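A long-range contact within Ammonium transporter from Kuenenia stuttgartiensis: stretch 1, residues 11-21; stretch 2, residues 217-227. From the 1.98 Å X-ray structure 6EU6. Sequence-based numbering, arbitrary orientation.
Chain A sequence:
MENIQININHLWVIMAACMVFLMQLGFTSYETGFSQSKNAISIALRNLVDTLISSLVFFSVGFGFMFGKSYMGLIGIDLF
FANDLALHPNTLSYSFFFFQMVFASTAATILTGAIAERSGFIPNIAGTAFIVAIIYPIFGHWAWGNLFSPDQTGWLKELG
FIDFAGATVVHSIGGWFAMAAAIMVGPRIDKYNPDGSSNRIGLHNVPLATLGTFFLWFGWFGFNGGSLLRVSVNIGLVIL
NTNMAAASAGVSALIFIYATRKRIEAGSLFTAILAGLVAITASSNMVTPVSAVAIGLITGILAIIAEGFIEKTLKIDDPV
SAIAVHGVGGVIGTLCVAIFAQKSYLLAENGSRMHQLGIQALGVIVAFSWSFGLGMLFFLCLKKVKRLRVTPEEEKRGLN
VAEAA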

ATOM      1  N   LEU A  11     -12.022 -12.887  -7.766  1.00 26.91           N
ATOM      2  CA  LEU A  11     -11.840 -11.646  -7.101  1.00 28.98           C
ATOM      3  C   LEU A  11     -10.773 -11.770  -6.010  1.00 32.57           C
ATOM      4  O   LEU A  11      -9.873 -10.901  -5.918  1.00 27.87           O
ATOM      5  N   TRP A  12     -10.884 -12.815  -5.166  1.00 30.97           N
ATOM      6  CA  TRP A  12      -9.952 -12.923  -4.047  1.00 28.15           C
ATOM      7  C   TRP A  12      -8.532 -13.229  -4.567  1.00 27.29           C
ATOM      8  O   TRP A  12      -7.550 -12.560  -4.186  1.00 26.88           O
ATOM      9  N   VAL A  13      -8.408 -14.193  -5.485  1.00 26.48           N
ATOM     10  CA  VAL A  13      -7.096 -14.582  -5.962  1.00 27.08           C
ATOM     11  C   VAL A  13      -6.409 -13.387  -6.600  1.00 28.37           C
ATOM     12  O   VAL A  13      -5.218 -13.183  -6.426  1.00 25.77           O
ATOM     13  N   ILE A  14      -7.151 -12.591  -7.366  1.00 26.13           N
ATOM     14  CA  ILE A  14      -6.538 -11.454  -8.071  1.00 30.47           C
ATOM     15  C   ILE A  14      -6.185 -10.339  -7.084  1.00 27.44           C
ATOM     16  O   ILE A  14      -5.103  -9.739  -7.162  1.00 26.82           O
ATOM     17  N   MET A  15      -7.035 -10.120  -6.100  0.97 29.46           N
ATOM     18  CA  MET A  15      -6.704  -9.142  -5.036  0.97 28.67           C
ATOM     19  C   MET A  15      -5.422  -9.558  -4.274  0.97 29.86           C
ATOM     20  O   MET A  15      -4.509  -8.753  -4.042  0.97 27.52           O
ATOM     21  N   ALA A  16      -5.373 -10.814  -3.867  1.00 28.85           N
ATOM     22  CA  ALA A  16      -4.195 -11.373  -3.211  1.00 28.67           C
ATOM     23  C   ALA A  16      -2.995 -11.237  -4.084  1.00 26.26           C
ATOM     24  O   ALA A  16      -1.919 -10.923  -3.596  1.00 29.57           O
ATOM     25  N   ALA A  17      -3.146 -11.469  -5.378  1.00 26.72           N
ATOM     26  CA  ALA A  17      -2.015 -11.361  -6.250  1.00 24.38           C
ATOM     27  C   ALA A  17      -1.458  -9.918  -6.275  1.00 26.16           C
ATOM     28  O   ALA A  17      -0.231  -9.674  -6.315  1.00 26.70           O
ATOM     29  N   CYS A  18      -2.348  -8.977  -6.296  1.00 25.31           N
ATOM     30  CA  CYS A  18      -1.946  -7.593  -6.275  1.00 25.79           C
ATOM     31  C   CYS A  18      -1.241  -7.273  -4.937  1.00 24.03           C
ATOM     32  O   CYS A  18      -0.275  -6.502  -4.903  1.00 25.17           O
ATOM     33  N   MET A  19      -1.707  -7.856  -3.837  1.00 26.25           N
ATOM     34  CA  MET A  19      -1.023  -7.617  -2.560  1.00 25.19           C
ATOM     35  C   MET A  19       0.403  -8.185  -2.618  1.00 23.26           C
ATOM     36  O   MET A  19       1.365  -7.619  -2.085  1.00 24.16           O
ATOM     37  N   VAL A  20       0.533  -9.360  -3.196  1.00 24.41           N
ATOM     38  CA  VAL A  20       1.866  -9.962  -3.399  1.00 25.46           C
ATOM     39  C   VAL A  20       2.751  -9.168  -4.347  1.00 24.87           C
ATOM     40  O   VAL A  20       3.972  -9.005  -4.138  1.00 23.84           O
ATOM     41  N   PHE A  21       2.146  -8.542  -5.367  1.00 26.25           N
ATOM     42  CA  PHE A  21       2.939  -7.628  -6.196  1.00 25.05           C
ATOM     43  C   PHE A  21       3.576  -6.522  -5.334  1.00 24.41           C
ATOM     44  O   PHE A  21       4.709  -6.099  -5.526  1.00 24.49           O
ATOM     45  N   TRP A 217       4.906  -7.836   5.337  1.00 26.69           N
ATOM     46  CA  TRP A 217       3.937  -8.510   6.245  1.00 25.65           C
ATOM     47  C   TRP A 217       2.494  -8.407   5.646  1.00 25.54           C
ATOM     48  O   TRP A 217       1.729  -9.395   5.526  1.00 24.87           O
ATOM     49  N   PHE A 218       2.121  -7.195   5.250  1.00 27.53           N
ATOM     50  CA  PHE A 218       0.874  -6.952   4.547  1.00 27.72           C
ATOM     51  C   PHE A 218       0.745  -7.811   3.325  1.00 25.89           C
ATOM     52  O   PHE A 218      -0.219  -8.506   3.169  1.00 28.78           O
ATOM     53  N   GLY A 219       1.727  -7.770   2.457  1.00 25.92           N
ATOM     54  CA  GLY A 219       1.721  -8.666   1.303  1.00 27.28           C
ATOM     55  C   GLY A 219       1.595 -10.145   1.589  1.00 29.34           C
ATOM     56  O   GLY A 219       0.944 -10.881   0.820  1.00 26.59           O
ATOM     57  N   TRP A 220       2.219 -10.596   2.679  1.00 29.05           N
ATOM     58  CA  TRP A 220       2.158 -12.030   3.066  1.00 25.88           C
ATOM     59  C   TRP A 220       0.742 -12.461   3.385  1.00 25.70           C
ATOM     60  O   TRP A 220       0.413 -13.637   3.241  1.00 28.67           O
ATOM     61  N   PHE A 221      -0.122 -11.506   3.795  1.00 25.38           N
ATOM     62  CA  PHE A 221      -1.529 -11.802   3.935  1.00 24.94           C
ATOM     63  C   PHE A 221      -2.159 -12.319   2.648  1.00 26.69           C
ATOM     64  O   PHE A 221      -2.961 -13.325   2.666  1.00 26.69           O
ATOM     65  N   GLY A 222      -1.805 -11.667   1.530  1.00 27.64           N
ATOM     66  CA  GLY A 222      -2.256 -12.139   0.225  1.00 26.21           C
ATOM     67  C   GLY A 222      -1.547 -13.424  -0.183  1.00 27.27           C
ATOM     68  O   GLY A 222      -2.114 -14.330  -0.783  1.00 26.67           O
ATOM     69  N   PHE A 223      -0.263 -13.465   0.098  1.00 27.73           N
ATOM     70  CA  PHE A 223       0.549 -14.655  -0.246  1.00 28.09           C
ATOM     71  C   PHE A 223      -0.050 -15.913   0.333  1.00 27.78           C
ATOM     72  O   PHE A 223      -0.327 -16.898  -0.400  1.00 28.36           O
ATOM     73  N   ASN A 224      -0.400 -15.837   1.634  1.00 27.88           N
ATOM     74  CA  ASN A 224      -1.025 -16.944   2.350  1.00 26.77           C
ATOM     75  C   ASN A 224      -2.531 -17.100   2.083  1.00 27.79           C
ATOM     76  O   ASN A 224      -2.992 -18.157   1.675  1.00 27.23           O
ATOM     77  N   GLY A 225      -3.299 -16.051   2.334  1.00 29.75           N
ATOM     78  CA  GLY A 225      -4.731 -16.088   2.072  1.00 29.61           C
ATOM     79  C   GLY A 225      -5.091 -16.459   0.653  1.00 27.17           C
ATOM     80  O   GLY A 225      -6.070 -17.176   0.417  1.00 27.99           O
ATOM     81  N   GLY A 226      -4.395 -15.875  -0.298  1.00 27.68           N
ATOM     82  CA  GLY A 226      -4.662 -16.128  -1.732  1.00 27.64           C
ATOM     83  C   GLY A 226      -4.398 -17.600  -2.071  1.00 28.34           C
ATOM     84  O   GLY A 226      -5.008 -18.161  -3.037  1.00 28.88           O
ATOM     85  N   SER A 227      -3.527 -18.266  -1.293  1.00 30.48           N
ATOM     86  CA  SER A 227      -3.143 -19.654  -1.639  1.00 28.76           C
ATOM     87  C   SER A 227      -4.269 -20.677  -1.385  1.00 29.59           C
ATOM     88  O   SER A 227      -4.160 -21.822  -1.818  1.00 29.07           O
TER

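The most unusual feature of this contact is how little side chain the second stretch brings to its centre: Gly-219, Gly-222, Gly-225 and Gly-226 give the first helix bare backbone to rest on. The helix axes approach to 7.3 Å with 144° between their N-to-C directions, and CA of Ala-16 lies just 4.0 Å from CA of Gly-222. An idealised CB built on Gly-222 would fall 2.8 Å from Ala-16 O and 2.9 Å from Met-19 CB, both clashes. The same test on Gly-226 puts the modelled CB 2.5 Å from Ala-16 CB, and on Gly-225 it puts it 2.7 Å from Trp-12 CZ2. At Gly-219 the idealised CB would lie 3.2 Å from Met-19 O, tight rather than prohibitive.

From the first stretch, Ala-16 and Met-19 direct their CA-to-CB bonds toward the partner. The methyl of Ala-16 fits against the glycine surface, with its CB 3.5 Å from Gly-222 O and also 3.5 Å from Gly-226 CA. Met-19, which has 98 Å² covered by the other stretch, adopts chi1 m, chi2 t and chi3 p. This conformation brings its CE to 3.6 Å from Phe-218 O, 3.7 Å from Gly-222 N and 3.9 Å from Phe-221 CB. The same CE sits over one face of the Phe-218 ring, 4.1 Å from the ring centroid and 18° off the normal, a CH-pi geometry. Phe-218 (chi1 t, chi2 86°) starts sideways, but its end comes nearer and so makes that ring available.

Val-20, chi1 t, leaves its helix sideways. Its CG2 approaches Phe-223 N at 3.4 Å, a van der Waals contact with the backbone, while its CG1 lies 3.8 Å from CD2 of Phe-223, whose chi1 is also t. Val-13, likewise t, contributes a looser contact, its CG2 4.1 Å from Gly-226 O.

The cross-stretch hydrogen bond comes from Trp-12. With chi1 t and chi2 -131°, its indole starts sideways and its end reaches the partner helix, where NE1 donates to Gly-225 O at 2.8 Å with an N-H...acceptor angle of 156°. The acceptor lies at the ring edge, near its plane, as an in-plane N-H requires. The indole also packs on the backbone here, Trp-12 CZ2 being 3.6 Å from Gly-226 N. No water or bound group is included in the coordinates of these stretches, and the remaining cross-stretch contacts described here are van der Waals in character.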

ATOM      1  CB  LEU A  11     -13.156 -11.163  -6.524  1.00 28.68           C
ATOM      2  CG  LEU A  11     -13.142  -9.870  -5.697  1.00 33.67           C
ATOM      3  CD1 LEU A  11     -12.498  -8.734  -6.474  1.00 37.12           C
ATOM      4  CD2 LEU A  11     -14.581  -9.525  -5.288  1.00 33.88           C
ATOM      5  CB  TRP A  12     -10.398 -13.935  -3.034  1.00 28.46           C
ATOM      6  CG  TRP A  12      -9.355 -14.244  -1.952  1.00 31.08           C
ATOM      7  CD1 TRP A  12      -8.947 -15.483  -1.540  1.00 34.33           C
ATOM      8  CD2 TRP A  12      -8.600 -13.301  -1.167  1.00 33.82           C
ATOM      9  NE1 TRP A  12      -8.007 -15.380  -0.577  1.00 31.88           N
ATOM     10  CE2 TRP A  12      -7.783 -14.056  -0.301  1.00 33.01           C
ATOM     11  CE3 TRP A  12      -8.526 -11.874  -1.124  1.00 34.33           C
ATOM     12  CZ2 TRP A  12      -6.883 -13.456   0.607  1.00 35.97           C
ATOM     13  CZ3 TRP A  12      -7.623 -11.264  -0.223  1.00 38.10           C
ATOM     14  CH2 TRP A  12      -6.818 -12.077   0.647  1.00 36.64           C
ATOM     15  CB  VAL A  13      -7.191 -15.815  -6.870  1.00 28.79           C
ATOM     16  CG1 VAL A  13      -5.881 -16.101  -7.565  1.00 31.46           C
ATOM     17  CG2 VAL A  13      -7.588 -17.029  -6.013  1.00 29.80           C
ATOM     18  CB  ILE A  14      -7.375 -10.998  -9.325  1.00 33.08           C
ATOM     19  CG1 ILE A  14      -6.516 -10.360 -10.355  1.00 41.05           C
ATOM     20  CG2 ILE A  14      -8.405  -9.993  -8.924  1.00 36.04           C
ATOM     21  CD1 ILE A  14      -5.595 -11.268 -11.112  1.00 38.89           C
ATOM     22  CB  MET A  15      -7.864  -8.961  -4.055  0.97 27.80           C
ATOM     23  CG  MET A  15      -8.753  -7.739  -4.288  0.97 49.38           C
ATOM     24  SD  MET A  15      -7.759  -6.147  -4.236  0.97 58.55           S
ATOM     25  CE  MET A  15      -6.315  -6.258  -3.198  0.97 61.37           C
ATOM     26  CB  ALA A  16      -4.444 -12.830  -2.854  1.00 29.08           C
ATOM     27  CB  ALA A  17      -2.359 -11.828  -7.650  1.00 28.03           C
ATOM     28  CB  CYS A  18      -3.135  -6.655  -6.456  1.00 24.77           C
ATOM     29  SG  CYS A  18      -3.919  -6.773  -8.078  1.00 29.63           S
ATOM     30  CB  MET A  19      -1.812  -8.242  -1.393  1.00 28.35           C
ATOM     31  CG  MET A  19      -3.163  -7.670  -1.183  1.00 27.75           C
ATOM     32  SD  MET A  19      -4.235  -8.558  -0.066  1.00 30.21           S
ATOM     33  CE  MET A  19      -3.369  -8.310   1.507  1.00 29.52           C
ATOM     34  CB  VAL A  20       1.731 -11.417  -3.917  1.00 26.66           C
ATOM     35  CG1 VAL A  20       3.111 -12.001  -4.235  1.00 28.69           C
ATOM     36  CG2 VAL A  20       1.015 -12.271  -2.849  1.00 28.19           C
ATOM     37  CB  PHE A  21       2.065  -6.985  -7.317  1.00 25.73           C
ATOM     38  CG  PHE A  21       2.822  -6.032  -8.146  1.00 27.16           C
ATOM     39  CD1 PHE A  21       3.552  -6.472  -9.249  1.00 27.15           C
ATOM     40  CD2 PHE A  21       2.831  -4.698  -7.830  1.00 26.48           C
ATOM     41  CE1 PHE A  21       4.240  -5.545 -10.048  1.00 27.41           C
ATOM     42  CE2 PHE A  21       3.552  -3.785  -8.604  1.00 27.85           C
ATOM     43  CZ  PHE A  21       4.272  -4.214  -9.697  1.00 28.39           C
ATOM     44  CB  TRP A 217       4.100  -7.867   7.609  1.00 23.72           C
ATOM     45  CG  TRP A 217       3.291  -8.364   8.816  1.00 23.24           C
ATOM     46  CD1 TRP A 217       2.115  -9.030   8.817  1.00 23.13           C
ATOM     47  CD2 TRP A 217       3.648  -8.177  10.178  1.00 23.09           C
ATOM     48  NE1 TRP A 217       1.671  -9.212  10.131  1.00 25.79           N
ATOM     49  CE2 TRP A 217       2.611  -8.714  10.976  1.00 23.28           C
ATOM     50  CE3 TRP A 217       4.708  -7.557  10.796  1.00 26.84           C
ATOM     51  CZ2 TRP A 217       2.626  -8.676  12.354  1.00 27.62           C
ATOM     52  CZ3 TRP A 217       4.733  -7.505  12.178  1.00 28.04           C
ATOM     53  CH2 TRP A 217       3.696  -8.082  12.947  1.00 28.33           C
ATOM     54  CB  PHE A 218       0.815  -5.507   4.116  1.00 27.81           C
ATOM     55  CG  PHE A 218      -0.328  -5.190   3.256  1.00 28.71           C
ATOM     56  CD1 PHE A 218      -1.563  -4.854   3.815  1.00 31.48           C
ATOM     57  CD2 PHE A 218      -0.170  -5.124   1.904  1.00 33.84           C
ATOM     58  CE1 PHE A 218      -2.629  -4.505   3.009  1.00 31.41           C
ATOM     59  CE2 PHE A 218      -1.244  -4.836   1.054  1.00 36.37           C
ATOM     60  CZ  PHE A 218      -2.486  -4.519   1.610  1.00 37.23           C
ATOM     61  CB  TRP A 220       3.124 -12.364   4.252  1.00 25.97           C
ATOM     62  CG  TRP A 220       4.290 -13.093   3.791  1.00 26.59           C
ATOM     63  CD1 TRP A 220       4.284 -14.313   3.172  1.00 34.93           C
ATOM     64  CD2 TRP A 220       5.671 -12.710   3.910  1.00 26.85           C
ATOM     65  NE1 TRP A 220       5.597 -14.694   2.875  1.00 36.63           N
ATOM     66  CE2 TRP A 220       6.457 -13.757   3.348  1.00 34.13           C
ATOM     67  CE3 TRP A 220       6.325 -11.649   4.505  1.00 32.92           C
ATOM     68  CZ2 TRP A 220       7.827 -13.720   3.309  1.00 30.39           C
ATOM     69  CZ3 TRP A 220       7.704 -11.613   4.454  1.00 35.07           C
ATOM     70  CH2 TRP A 220       8.433 -12.651   3.850  1.00 34.63           C
ATOM     71  CB  PHE A 221      -2.349 -10.596   4.467  1.00 26.81           C
ATOM     72  CG  PHE A 221      -2.003 -10.169   5.886  1.00 29.15           C
ATOM     73  CD1 PHE A 221      -1.615 -11.094   6.860  1.00 29.95           C
ATOM     74  CD2 PHE A 221      -2.034  -8.831   6.240  1.00 25.59           C
ATOM     75  CE1 PHE A 221      -1.307 -10.673   8.142  1.00 29.75           C
ATOM     76  CE2 PHE A 221      -1.692  -8.418   7.521  1.00 27.17           C
ATOM     77  CZ  PHE A 221      -1.350  -9.354   8.461  1.00 28.30           C
ATOM     78  CB  PHE A 223       1.955 -14.370   0.270  1.00 32.92           C
ATOM     79  CG  PHE A 223       3.035 -15.060  -0.471  1.00 26.67           C
ATOM     80  CD1 PHE A 223       3.429 -16.340  -0.054  1.00 32.37           C
ATOM     81  CD2 PHE A 223       3.788 -14.398  -1.382  1.00 28.95           C
ATOM     82  CE1 PHE A 223       4.488 -16.970  -0.705  1.00 31.64           C
ATOM     83  CE2 PHE A 223       4.798 -15.049  -2.093  1.00 30.85           C
ATOM     84  CZ  PHE A 223       5.118 -16.348  -1.747  1.00 30.02           C
ATOM     85  CB  ASN A 224      -0.781 -16.823   3.852  1.00 29.78           C
ATOM     86  CG  ASN A 224       0.635 -17.281   4.255  1.00 37.00           C
ATOM     87  OD1 ASN A 224       1.539 -16.517   4.376  1.00 38.13           O
ATOM     88  ND2 ASN A 224       0.763 -18.544   4.524  1.00 42.64           N
ATOM     89  CB  SER A 227      -1.809 -20.080  -1.020  1.00 26.49           C
ATOM     90  OG  SER A 227      -0.693 -19.373  -1.590  1.00 27.30           O
TER